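Local structure of lipase (Streptomyces rimosus, 5MAL) at residues R109-I112 with A118-D121. The protein hydrolyses esters, including triacylglycerols with a preference for medium-length acyl chains, and is a secreted serine esterase of the GDSL (SGNH) family. Residues are numbered along the deposited sequence; the frame is centred on the assembly and turned at random.
Sequences RAYI and AQLD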
ATOM      1  N   ARG A 109      -2.852  -1.657 -15.678  1.00 12.72           N
ATOM      2  CA  ARG A 109      -1.502  -2.183 -15.827  1.00 12.38           C
ATOM      3  C   ARG A 109      -0.698  -1.335 -16.800  1.00 17.64           C
ATOM      4  O   ARG A 109       0.508  -1.177 -16.634  1.00 17.47           O
ATOM      5  CB  ARG A 109      -1.529  -3.635 -16.291  1.00 19.81           C
ATOM      6  CG  ARG A 109      -2.003  -4.588 -15.209  1.00 18.27           C
ATOM      7  CD  ARG A 109      -1.925  -6.007 -15.696  1.00 17.31           C
ATOM      8  NE  ARG A 109      -0.535  -6.408 -15.858  1.00 16.96           N
ATOM      9  CZ  ARG A 109      -0.145  -7.488 -16.523  1.00 23.21           C
ATOM     10  NH1 ARG A 109      -1.047  -8.273 -17.105  1.00 18.43           N
ATOM     11  NH2 ARG A 109       1.145  -7.777 -16.606  1.00 16.04           N
ATOM     12  N   ALA A 110      -1.366  -0.789 -17.811  1.00 17.72           N
ATOM     13  CA  ALA A 110      -0.695   0.139 -18.714  1.00 18.86           C
ATOM     14  C   ALA A 110      -0.230   1.351 -17.921  1.00 18.54           C
ATOM     15  O   ALA A 110       0.878   1.845 -18.127  1.00 18.29           O
ATOM     16  CB  ALA A 110      -1.610   0.556 -19.846  1.00 17.88           C
ATOM     17  N   TYR A 111      -1.077   1.813 -17.001  1.00 16.21           N
ATOM     18  CA  TYR A 111      -0.745   2.958 -16.164  1.00 15.51           C
ATOM     19  C   TYR A 111       0.475   2.673 -15.320  1.00 16.37           C
ATOM     20  O   TYR A 111       1.428   3.454 -15.290  1.00 15.67           O
ATOM     21  CB  TYR A 111      -1.904   3.339 -15.249  1.00 17.72           C
ATOM     22  CG  TYR A 111      -1.701   4.697 -14.615  1.00 17.06           C
ATOM     23  CD1 TYR A 111      -0.847   4.868 -13.526  1.00 14.65           C
ATOM     24  CD2 TYR A 111      -2.353   5.812 -15.116  1.00 17.73           C
ATOM     25  CE1 TYR A 111      -0.655   6.115 -12.955  1.00 15.47           C
ATOM     26  CE2 TYR A 111      -2.175   7.058 -14.546  1.00 12.46           C
ATOM     27  CZ  TYR A 111      -1.322   7.207 -13.477  1.00 15.29           C
ATOM     28  OH  TYR A 111      -1.150   8.461 -12.932  1.00 22.88           O
ATOM     29  N   ILE A 112       0.416   1.557 -14.608  1.00 13.21           N
ATOM     30  CA  ILE A 112       1.513   1.118 -13.768  1.00 14.32           C
ATOM     31  C   ILE A 112       2.834   1.053 -14.510  1.00 15.88           C
ATOM     32  O   ILE A 112       3.852   1.554 -14.030  1.00 13.60           O
ATOM     33  CB  ILE A 112       1.223  -0.255 -13.192  1.00 11.54           C
ATOM     34  CG1 ILE A 112       0.056  -0.165 -12.205  1.00 13.36           C
ATOM     35  CG2 ILE A 112       2.466  -0.828 -12.550  1.00 13.77           C
ATOM     36  CD1 ILE A 112      -0.623  -1.499 -11.931  1.00 10.46           C
ATOM     37  N   ALA A 118       7.210   7.764 -13.312  1.00 16.68           N
ATOM     38  CA  ALA A 118       7.619   9.161 -13.218  1.00 14.99           C
ATOM     39  C   ALA A 118       6.938   9.854 -12.056  1.00 14.34           C
ATOM     40  O   ALA A 118       7.478  10.810 -11.496  1.00 17.76           O
ATOM     41  CB  ALA A 118       7.322   9.905 -14.510  1.00 16.12           C
ATOM     42  N   GLN A 119       5.747   9.383 -11.702  1.00 10.39           N
ATOM     43  CA  GLN A 119       5.023   9.979 -10.599  1.00 13.29           C
ATOM     44  C   GLN A 119       5.642   9.535  -9.295  1.00 13.58           C
ATOM     45  O   GLN A 119       5.668  10.289  -8.333  1.00 15.60           O
ATOM     46  CB  GLN A 119       3.558   9.598 -10.646  1.00 16.04           C
ATOM     47  CG  GLN A 119       2.871  10.083 -11.891  1.00 18.43           C
ATOM     48  CD  GLN A 119       1.423   9.746 -11.855  1.00 15.47           C
ATOM     49  OE1 GLN A 119       1.059   8.574 -11.728  1.00 17.01           O
ATOM     50  NE2 GLN A 119       0.573  10.759 -11.948  1.00 17.97           N
ATOM     51  N   LEU A 120       6.145   8.306  -9.263  1.00 13.47           N
ATOM     52  CA  LEU A 120       6.886   7.862  -8.086  1.00 15.08           C
ATOM     53  C   LEU A 120       8.135   8.721  -7.911  1.00 13.40           C
ATOM     54  O   LEU A 120       8.449   9.159  -6.795  1.00 12.87           O
ATOM     55  CB  LEU A 120       7.257   6.386  -8.192  1.00 14.29           C
ATOM     56  CG  LEU A 120       6.079   5.417  -8.182  1.00 13.60           C
ATOM     57  CD1 LEU A 120       6.600   4.006  -8.360  1.00 14.41           C
ATOM     58  CD2 LEU A 120       5.302   5.561  -6.879  1.00 11.30           C
ATOM     59  N   ASP A 121       8.837   8.969  -9.016  1.00 14.02           N
ATOM     60  CA  ASP A 121      10.011   9.829  -8.976  1.00 14.49           C
ATOM     61  C   ASP A 121       9.678  11.189  -8.383  1.00 14.69           C
ATOM     62  O   ASP A 121      10.467  11.741  -7.619  1.00 16.08           O
ATOM     63  CB  ASP A 121      10.611  10.001 -10.373  1.00 15.60           C
ATOM     64  CG  ASP A 121      11.443   8.822 -10.794  1.00 18.01           C
ATOM     65  OD1 ASP A 121      11.941   8.089  -9.908  1.00 18.78           O
ATOM     66  OD2 ASP A 121      11.623   8.635 -12.014  1.00 22.34           O
TER
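Tyr-111 OH donates a short hydrogen bond to Gln-119 OE1, 2.5 Å away, and so joins two side chains eight residues apart on the long helix 98-130 of this SGNH hydrolase, away from the catalytic residues. The case illustrates how two residues separated by slightly more than two helical turns can meet along one flank of a single helix. The phenol lies with CG anti to the backbone N (chi1 -167°), a torsion that carries its hydroxyl along the helix to Gln-119. From the other end the glutamine reaches back with its chain straight past CG, running roughly perpendicular to the phenol, and its amide plane is turned 53° from the ring. The amide oxygen sits at the ring edge, also 3.2 Å from Tyr-111 CE1. The hydroxyl comes in from the side of the carbonyl, at a C=O...O angle of 105°, tilted out of the carbonyl plane. Both side chains also touch Asp-83 in a neighbouring loop, whereas Ile-112 and Leu-120 pack against helix 159-180. A phenylalanine in place of Tyr-111 would probably leave the Gln-119 carbonyl without this donor and its amide freer to turn. Phenol and amide are both neutral, so the bond ties two partly exposed side chains without pairing charges.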